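Local structure of hydrogenase maturation factor (Thermoanaerobacter tengcongensis, 3VTH) at residues Ser529-Leu541 against Lys641-Leu653. The protein probably catalyses the ATP-dependent transfer of a carbamoyl group from carbamoyl phosphate to the C-terminal cysteine of HypE during [NiFe]-hydrogenase maturation. Residues are numbered along the deposited sequence; the frame is centred on the assembly and turned at random.
Sequences SFERIAHLKYKPL and KEDRYVIDPELIL
Arg-644 lays its CD against the Arg-532 chain, the two crossing at about a right angle, and the same CD packs on Arg-532 O (3.4 Å). Next comes parallel pairing of strands 645-647 and 530-536: Tyr-645 N donates to Ile-533 O (3.0 Å), and Tyr-645 O accepts from His-535 N. The Tyr-645 ring turns its edge to Ile-533 CG2, while its hydroxyl bonds Glu-691 on helix 666-692, which also covers Ile-647. Val-646 sets CG2 over one face of the His-535 imidazole, a CH-pi contact 3.9 Å from the centroid; Arg-532 NH2 lies over the opposite face, and the bond from His-535 ND1 to Leu-536 O limits the ring's rotation. Ile-647 N gives a weak bond to His-535 O, and its carbonyl takes a short one from Lys-537 N (2.7 Å). Asp-648, its CG anti to the backbone N (chi1 -176°), which carries the carboxylate toward Lys-539, N-caps helix 649-662: OD1 accepts from Glu-650 N (3.1 Å) on one face of the carboxylate and from Lys-539 NZ (2.8 Å) on the other. Lys-537 NZ forms a long salt bridge to Asp-648 OD2 (4.0 Å) and donates to a water near the same oxygen. With an alanine in place of Asp-648, Lys-539 would probably lose its anionic mate and the Glu-650 N-H its cap. One carboxylate thus joins strand 530-542, through Lys-539, to the start of helix 649-662 within the second Kae1-like subdomain.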
ATOM      1  N   SER A 529      -4.447  12.432 -22.500  1.00 31.43           N
ATOM      2  CA  SER A 529      -5.708  13.186 -22.596  1.00 31.52           C
ATOM      3  C   SER A 529      -6.867  12.334 -22.109  1.00 30.97           C
ATOM      4  O   SER A 529      -6.749  11.109 -22.015  1.00 30.09           O
ATOM      5  CB  SER A 529      -5.987  13.574 -24.052  1.00 33.60           C
ATOM      6  OG  SER A 529      -6.162  12.399 -24.836  1.00 34.31           O
ATOM      7  N   PHE A 530      -7.990  12.989 -21.828  1.00 30.50           N
ATOM      8  CA  PHE A 530      -9.228  12.302 -21.494  1.00 30.41           C
ATOM      9  C   PHE A 530     -10.413  13.041 -22.095  1.00 31.26           C
ATOM     10  O   PHE A 530     -10.344  14.251 -22.337  1.00 31.30           O
ATOM     11  CB  PHE A 530      -9.380  12.152 -19.971  1.00 28.99           C
ATOM     12  CG  PHE A 530      -9.773  13.425 -19.270  1.00 30.28           C
ATOM     13  CD1 PHE A 530     -11.124  13.755 -19.084  1.00 31.13           C
ATOM     14  CD2 PHE A 530      -8.810  14.293 -18.800  1.00 29.61           C
ATOM     15  CE1 PHE A 530     -11.492  14.948 -18.451  1.00 32.04           C
ATOM     16  CE2 PHE A 530      -9.173  15.471 -18.151  1.00 32.47           C
ATOM     17  CZ  PHE A 530     -10.510  15.799 -17.975  1.00 30.83           C
ATOM     18  N   GLU A 531     -11.478  12.297 -22.373  1.00 31.49           N
ATOM     19  CA  GLU A 531     -12.760  12.881 -22.735  1.00 32.60           C
ATOM     20  C   GLU A 531     -13.786  12.344 -21.737  1.00 31.42           C
ATOM     21  O   GLU A 531     -13.847  11.144 -21.500  1.00 30.33           O
ATOM     22  CB  GLU A 531     -13.160  12.534 -24.183  1.00 34.37           C
ATOM     23  CG  GLU A 531     -14.566  13.085 -24.543  1.00 38.02           C
ATOM     24  CD  GLU A 531     -15.033  12.799 -25.982  1.00 44.02           C
ATOM     25  OE1 GLU A 531     -14.326  12.092 -26.740  1.00 46.18           O
ATOM     26  OE2 GLU A 531     -16.131  13.281 -26.343  1.00 44.36           O
ATOM     27  N   ARG A 532     -14.566  13.236 -21.140  1.00 30.51           N
ATOM     28  CA  ARG A 532     -15.592  12.836 -20.193  1.00 29.16           C
ATOM     29  C   ARG A 532     -16.831  12.423 -20.974  1.00 29.66           C
ATOM     30  O   ARG A 532     -17.393  13.225 -21.718  1.00 29.56           O
ATOM     31  CB  ARG A 532     -15.938  14.011 -19.289  1.00 29.52           C
ATOM     32  CG  ARG A 532     -16.770  13.621 -18.080  1.00 30.31           C
ATOM     33  CD  ARG A 532     -17.372  14.887 -17.477  1.00 31.72           C
ATOM     34  NE  ARG A 532     -17.841  14.660 -16.116  1.00 30.44           N
ATOM     35  CZ  ARG A 532     -18.495  15.570 -15.412  1.00 30.08           C
ATOM     36  NH1 ARG A 532     -18.768  16.761 -15.953  1.00 28.30           N
ATOM     37  NH2 ARG A 532     -18.876  15.282 -14.177  1.00 29.09           N
ATOM     38  N   ILE A 533     -17.268  11.180 -20.797  1.00 28.07           N
ATOM     39  CA  ILE A 533     -18.348  10.638 -21.621  1.00 28.45           C
ATOM     40  C   ILE A 533     -19.654  10.563 -20.842  1.00 28.09           C
ATOM     41  O   ILE A 533     -20.731  10.785 -21.402  1.00 27.82           O
ATOM     42  CB  ILE A 533     -17.995   9.235 -22.165  1.00 29.05           C
ATOM     43  CG1 ILE A 533     -16.645   9.267 -22.899  1.00 31.15           C
ATOM     44  CG2 ILE A 533     -19.115   8.686 -23.076  1.00 31.05           C
ATOM     45  CD1 ILE A 533     -16.642  10.144 -24.153  1.00 34.02           C
ATOM     46  N   ALA A 534     -19.557  10.238 -19.556  1.00 26.36           N
ATOM     47  CA  ALA A 534     -20.760  10.008 -18.737  1.00 26.96           C
ATOM     48  C   ALA A 534     -20.479  10.341 -17.277  1.00 26.00           C
ATOM     49  O   ALA A 534     -19.341  10.275 -16.830  1.00 25.81           O
ATOM     50  CB  ALA A 534     -21.254   8.543 -18.872  1.00 26.79           C
ATOM     51  N   HIS A 535     -21.526  10.732 -16.556  1.00 26.46           N
ATOM     52  CA  HIS A 535     -21.415  11.037 -15.133  1.00 26.10           C
ATOM     53  C   HIS A 535     -22.791  10.975 -14.483  1.00 26.15           C
ATOM     54  O   HIS A 535     -23.781  10.782 -15.168  1.00 27.31           O
ATOM     55  CB  HIS A 535     -20.760  12.412 -14.922  1.00 25.85           C
ATOM     56  CG  HIS A 535     -21.544  13.566 -15.472  1.00 27.44           C
ATOM     57  ND1 HIS A 535     -22.447  14.278 -14.711  1.00 25.07           N
ATOM     58  CD2 HIS A 535     -21.517  14.173 -16.688  1.00 28.83           C
ATOM     59  CE1 HIS A 535     -22.965  15.253 -15.441  1.00 26.81           C
ATOM     60  NE2 HIS A 535     -22.417  15.215 -16.641  1.00 28.14           N
ATOM     61  N   LEU A 536     -22.846  11.122 -13.168  1.00 25.47           N
ATOM     62  CA  LEU A 536     -24.126  11.211 -12.450  1.00 25.74           C
ATOM     63  C   LEU A 536     -24.656  12.642 -12.463  1.00 25.79           C
ATOM     64  O   LEU A 536     -23.860  13.580 -12.446  1.00 25.78           O
ATOM     65  CB  LEU A 536     -23.964  10.717 -11.009  1.00 25.09           C
ATOM     66  CG  LEU A 536     -23.711   9.218 -10.819  1.00 26.58           C
ATOM     67  CD1 LEU A 536     -23.605   8.859  -9.315  1.00 27.56           C
ATOM     68  CD2 LEU A 536     -24.798   8.366 -11.495  1.00 27.75           C
ATOM     69  N   LYS A 537     -25.986  12.812 -12.523  1.00 25.57           N
ATOM     70  CA  LYS A 537     -26.590  14.146 -12.521  1.00 26.48           C
ATOM     71  C   LYS A 537     -26.164  14.880 -11.254  1.00 26.47           C
ATOM     72  O   LYS A 537     -26.319  14.358 -10.147  1.00 26.42           O
ATOM     73  CB  LYS A 537     -28.129  14.089 -12.622  1.00 27.52           C
ATOM     74  CG  LYS A 537     -28.784  15.474 -12.796  1.00 28.26           C
ATOM     75  CD  LYS A 537     -30.327  15.390 -12.769  1.00 29.95           C
ATOM     76  CE  LYS A 537     -30.965  16.770 -13.039  1.00 32.36           C
ATOM     77  NZ  LYS A 537     -32.459  16.658 -12.913  1.00 37.40           N
ATOM     78  N   TYR A 538     -25.579  16.066 -11.429  1.00 26.76           N
ATOM     79  CA  TYR A 538     -25.052  16.859 -10.308  1.00 26.62           C
ATOM     80  C   TYR A 538     -26.088  17.114  -9.211  1.00 26.95           C
ATOM     81  O   TYR A 538     -27.199  17.532  -9.515  1.00 27.35           O
ATOM     82  CB  TYR A 538     -24.545  18.209 -10.821  1.00 27.09           C
ATOM     83  CG  TYR A 538     -23.222  18.116 -11.528  1.00 28.00           C
ATOM     84  CD1 TYR A 538     -22.116  17.568 -10.885  1.00 29.00           C
ATOM     85  CD2 TYR A 538     -23.065  18.601 -12.829  1.00 29.40           C
ATOM     86  CE1 TYR A 538     -20.881  17.480 -11.521  1.00 28.61           C
ATOM     87  CE2 TYR A 538     -21.833  18.526 -13.470  1.00 29.76           C
ATOM     88  CZ  TYR A 538     -20.748  17.952 -12.795  1.00 29.79           C
ATOM     89  OH  TYR A 538     -19.514  17.862 -13.381  1.00 32.28           O
ATOM     90  N   LYS A 539     -25.711  16.861  -7.954  1.00 26.19           N
ATOM     91  CA  LYS A 539     -26.556  17.162  -6.803  1.00 26.89           C
ATOM     92  C   LYS A 539     -25.834  18.146  -5.904  1.00 28.03           C
ATOM     93  O   LYS A 539     -24.596  18.070  -5.765  1.00 26.74           O
ATOM     94  CB  LYS A 539     -26.874  15.885  -5.996  1.00 26.49           C
ATOM     95  CG  LYS A 539     -27.581  14.789  -6.794  1.00 25.05           C
ATOM     96  CD  LYS A 539     -29.000  15.254  -7.192  1.00 28.08           C
ATOM     97  CE  LYS A 539     -29.663  14.259  -8.133  1.00 26.31           C
ATOM     98  NZ  LYS A 539     -30.931  14.802  -8.725  1.00 26.24           N
ATOM     99  N   PRO A 540     -26.594  19.057  -5.270  1.00 29.41           N
ATOM    100  CA  PRO A 540     -25.983  20.036  -4.373  1.00 31.31           C
ATOM    101  C   PRO A 540     -25.526  19.358  -3.079  1.00 33.08           C
ATOM    102  O   PRO A 540     -26.199  18.449  -2.577  1.00 33.85           O
ATOM    103  CB  PRO A 540     -27.122  21.033  -4.104  1.00 32.13           C
ATOM    104  CG  PRO A 540     -28.389  20.198  -4.220  1.00 31.97           C
ATOM    105  CD  PRO A 540     -28.067  19.186  -5.327  1.00 30.56           C
ATOM    106  N   LEU A 541     -24.389  19.780  -2.557  1.00 33.91           N
ATOM    107  CA  LEU A 541     -23.886  19.242  -1.311  1.00 36.14           C
ATOM    108  C   LEU A 541     -23.675  20.428  -0.381  1.00 38.49           C
ATOM    109  O   LEU A 541     -22.716  21.170  -0.545  1.00 37.47           O
ATOM    110  CB  LEU A 541     -22.560  18.510  -1.564  1.00 35.56           C
ATOM    111  CG  LEU A 541     -22.109  17.494  -0.529  1.00 37.54           C
ATOM    112  CD1 LEU A 541     -22.826  16.184  -0.803  1.00 39.88           C
ATOM    113  CD2 LEU A 541     -20.594  17.282  -0.605  1.00 39.35           C
ATOM    114  N   LYS A 641     -29.016  11.179 -22.874  1.00 38.80           N
ATOM    115  CA  LYS A 641     -27.863  11.562 -23.677  1.00 40.50           C
ATOM    116  C   LYS A 641     -28.072  12.953 -24.250  1.00 42.05           C
ATOM    117  O   LYS A 641     -28.949  13.155 -25.090  1.00 43.47           O
ATOM    118  CB  LYS A 641     -27.596  10.532 -24.794  1.00 41.25           C
ATOM    119  CG  LYS A 641     -26.528  10.947 -25.847  1.00 43.08           C
ATOM    120  CD  LYS A 641     -25.180  11.285 -25.211  1.00 44.80           C
ATOM    121  CE  LYS A 641     -24.204  11.874 -26.229  1.00 48.92           C
ATOM    122  NZ  LYS A 641     -23.527  10.813 -27.011  1.00 50.85           N
ATOM    123  N   GLU A 642     -27.296  13.922 -23.771  1.00 42.43           N
ATOM    124  CA  GLU A 642     -27.254  15.236 -24.434  1.00 44.47           C
ATOM    125  C   GLU A 642     -25.828  15.448 -24.951  1.00 44.47           C
ATOM    126  O   GLU A 642     -25.403  14.759 -25.884  1.00 45.10           O
ATOM    127  CB  GLU A 642     -27.729  16.357 -23.502  1.00 44.68           C
ATOM    128  CG  GLU A 642     -29.230  16.301 -23.161  1.00 46.69           C
ATOM    129  CD  GLU A 642     -30.134  16.555 -24.366  1.00 52.61           C
ATOM    130  OE1 GLU A 642     -29.697  17.231 -25.333  1.00 55.54           O
ATOM    131  OE2 GLU A 642     -31.294  16.087 -24.348  1.00 53.87           O
ATOM    132  N   ASP A 643     -25.083  16.366 -24.347  1.00 43.95           N
ATOM    133  CA  ASP A 643     -23.642  16.434 -24.616  1.00 44.09           C
ATOM    134  C   ASP A 643     -22.974  15.181 -24.071  1.00 42.23           C
ATOM    135  O   ASP A 643     -22.093  14.601 -24.710  1.00 43.09           O
ATOM    136  CB  ASP A 643     -23.033  17.680 -23.983  1.00 44.22           C
ATOM    137  CG  ASP A 643     -23.311  18.935 -24.790  1.00 48.51           C
ATOM    138  OD1 ASP A 643     -23.581  18.818 -26.010  1.00 51.47           O
ATOM    139  OD2 ASP A 643     -23.259  20.038 -24.201  1.00 51.85           O
ATOM    140  N   ARG A 644     -23.406  14.763 -22.886  1.00 40.04           N
ATOM    141  CA  ARG A 644     -22.870  13.564 -22.253  1.00 38.33           C
ATOM    142  C   ARG A 644     -23.988  12.628 -21.838  1.00 36.78           C
ATOM    143  O   ARG A 644     -25.151  13.026 -21.829  1.00 37.15           O
ATOM    144  CB  ARG A 644     -22.028  13.955 -21.044  1.00 37.08           C
ATOM    145  CG  ARG A 644     -20.646  14.418 -21.447  1.00 40.83           C
ATOM    146  CD  ARG A 644     -19.908  15.037 -20.291  1.00 43.86           C
ATOM    147  NE  ARG A 644     -20.114  16.473 -20.294  1.00 50.16           N
ATOM    148  CZ  ARG A 644     -19.357  17.344 -20.958  1.00 52.57           C
ATOM    149  NH1 ARG A 644     -19.658  18.630 -20.902  1.00 53.70           N
ATOM    150  NH2 ARG A 644     -18.308  16.939 -21.675  1.00 54.17           N
ATOM    151  N   TYR A 645     -23.640  11.389 -21.498  1.00 34.90           N
ATOM    152  CA  TYR A 645     -24.621  10.486 -20.918  1.00 34.21           C
ATOM    153  C   TYR A 645     -24.725  10.794 -19.435  1.00 32.44           C
ATOM    154  O   TYR A 645     -23.713  10.866 -18.724  1.00 31.35           O
ATOM    155  CB  TYR A 645     -24.229   9.033 -21.097  1.00 34.37           C
ATOM    156  CG  TYR A 645     -24.121   8.576 -22.524  1.00 36.58           C
ATOM    157  CD1 TYR A 645     -22.886   8.564 -23.171  1.00 38.57           C
ATOM    158  CD2 TYR A 645     -25.238   8.135 -23.223  1.00 38.06           C
ATOM    159  CE1 TYR A 645     -22.763   8.132 -24.491  1.00 40.95           C
ATOM    160  CE2 TYR A 645     -25.130   7.693 -24.543  1.00 42.05           C
ATOM    161  CZ  TYR A 645     -23.886   7.695 -25.167  1.00 43.66           C
ATOM    162  OH  TYR A 645     -23.759   7.268 -26.467  1.00 47.93           O
ATOM    163  N   VAL A 646     -25.927  10.951 -18.929  1.00 31.50           N
ATOM    164  CA  VAL A 646     -26.140  11.266 -17.537  1.00 30.26           C
ATOM    165  C   VAL A 646     -27.225  10.411 -16.921  1.00 29.96           C
ATOM    166  O   VAL A 646     -28.253  10.239 -17.485  1.00 29.63           O
ATOM    167  CB  VAL A 646     -26.501  12.729 -17.343  1.00 31.59           C
ATOM    168  CG1 VAL A 646     -26.858  13.025 -15.948  1.00 29.51           C
ATOM    169  CG2 VAL A 646     -25.410  13.621 -17.798  1.00 30.44           C
ATOM    170  N   ILE A 647     -26.942   9.906 -15.736  1.00 28.37           N
ATOM    171  CA  ILE A 647     -27.885   9.159 -14.931  1.00 28.26           C
ATOM    172  C   ILE A 647     -28.195   9.947 -13.664  1.00 27.39           C
ATOM    173  O   ILE A 647     -27.277  10.452 -13.005  1.00 26.43           O
ATOM    174  CB  ILE A 647     -27.286   7.794 -14.567  1.00 27.56           C
ATOM    175  CG1 ILE A 647     -27.103   6.965 -15.849  1.00 28.54           C
ATOM    176  CG2 ILE A 647     -28.188   7.063 -13.526  1.00 27.46           C
ATOM    177  CD1 ILE A 647     -26.104   5.788 -15.710  1.00 30.47           C
ATOM    178  N   ASP A 648     -29.481  10.040 -13.340  1.00 27.10           N
ATOM    179  CA  ASP A 648     -29.951  10.764 -12.164  1.00 27.38           C
ATOM    180  C   ASP A 648     -30.092   9.820 -10.962  1.00 27.77           C
ATOM    181  O   ASP A 648     -31.026   9.014 -10.907  1.00 28.20           O
ATOM    182  CB  ASP A 648     -31.293  11.455 -12.495  1.00 28.68           C
ATOM    183  CG  ASP A 648     -31.829  12.330 -11.350  1.00 29.33           C
ATOM    184  OD1 ASP A 648     -31.206  12.427 -10.259  1.00 27.87           O
ATOM    185  OD2 ASP A 648     -32.887  12.943 -11.570  1.00 28.94           O
ATOM    186  N   PRO A 649     -29.168   9.926  -9.987  1.00 27.23           N
ATOM    187  CA  PRO A 649     -29.207   9.059  -8.818  1.00 26.97           C
ATOM    188  C   PRO A 649     -30.473   9.195  -7.976  1.00 27.51           C
ATOM    189  O   PRO A 649     -30.841   8.236  -7.309  1.00 26.88           O
ATOM    190  CB  PRO A 649     -27.972   9.491  -8.021  1.00 26.01           C
ATOM    191  CG  PRO A 649     -27.685  10.842  -8.463  1.00 26.88           C
ATOM    192  CD  PRO A 649     -28.045  10.876  -9.913  1.00 26.60           C
ATOM    193  N   GLU A 650     -31.141  10.351  -8.015  1.00 27.96           N
ATOM    194  CA  GLU A 650     -32.351  10.524  -7.204  1.00 29.47           C
ATOM    195  C   GLU A 650     -33.496   9.583  -7.618  1.00 30.20           C
ATOM    196  O   GLU A 650     -34.274   9.161  -6.775  1.00 30.35           O
ATOM    197  CB  GLU A 650     -32.821  11.983  -7.174  1.00 30.17           C
ATOM    198  CG  GLU A 650     -33.936  12.261  -6.138  1.00 31.96           C
ATOM    199  CD  GLU A 650     -35.366  11.992  -6.660  1.00 36.04           C
ATOM    200  OE1 GLU A 650     -35.620  12.197  -7.870  1.00 35.75           O
ATOM    201  OE2 GLU A 650     -36.242  11.583  -5.852  1.00 35.63           O
ATOM    202  N   LEU A 651     -33.596   9.274  -8.915  1.00 30.03           N
ATOM    203  CA  LEU A 651     -34.618   8.335  -9.415  1.00 31.13           C
ATOM    204  C   LEU A 651     -34.450   6.916  -8.854  1.00 30.86           C
ATOM    205  O   LEU A 651     -35.433   6.184  -8.644  1.00 31.98           O
ATOM    206  CB  LEU A 651     -34.597   8.313 -10.949  1.00 31.64           C
ATOM    207  CG  LEU A 651     -34.910   9.658 -11.623  1.00 32.45           C
ATOM    208  CD1 LEU A 651     -34.815   9.558 -13.143  1.00 34.36           C
ATOM    209  CD2 LEU A 651     -36.301  10.151 -11.188  1.00 33.70           C
ATOM    210  N   ILE A 652     -33.199   6.542  -8.621  1.00 29.53           N
ATOM    211  CA  ILE A 652     -32.843   5.282  -7.998  1.00 29.65           C
ATOM    212  C   ILE A 652     -33.129   5.367  -6.494  1.00 29.94           C
ATOM    213  O   ILE A 652     -33.678   4.427  -5.912  1.00 29.84           O
ATOM    214  CB  ILE A 652     -31.347   4.944  -8.270  1.00 28.81           C
ATOM    215  CG1 ILE A 652     -31.151   4.651  -9.760  1.00 28.87           C
ATOM    216  CG2 ILE A 652     -30.861   3.750  -7.419  1.00 28.49           C
ATOM    217  CD1 ILE A 652     -29.737   4.767 -10.224  1.00 28.57           C
ATOM    218  N   LEU A 653     -32.787   6.509  -5.881  1.00 29.33           N
ATOM    219  CA  LEU A 653     -33.087   6.727  -4.456  1.00 29.76           C
ATOM    220  C   LEU A 653     -34.591   6.629  -4.165  1.00 30.75           C
ATOM    221  O   LEU A 653     -34.976   6.154  -3.103  1.00 31.30           O
ATOM    222  CB  LEU A 653     -32.520   8.060  -3.938  1.00 29.05           C
ATOM    223  CG  LEU A 653     -30.996   8.233  -3.874  1.00 29.45           C
ATOM    224  CD1 LEU A 653     -30.650   9.645  -3.396  1.00 29.60           C
ATOM    225  CD2 LEU A 653     -30.350   7.189  -2.962  1.00 29.81           C
TER
HETATM  226  O   HOH W   1     -20.866  11.599 -24.116  1.00 26.08           O
HETATM  227  O   HOH W   2     -23.099  16.940 -18.932  1.00 38.02           O
HETATM  228  O   HOH W   3     -33.367  15.873 -10.400  1.00 29.62           O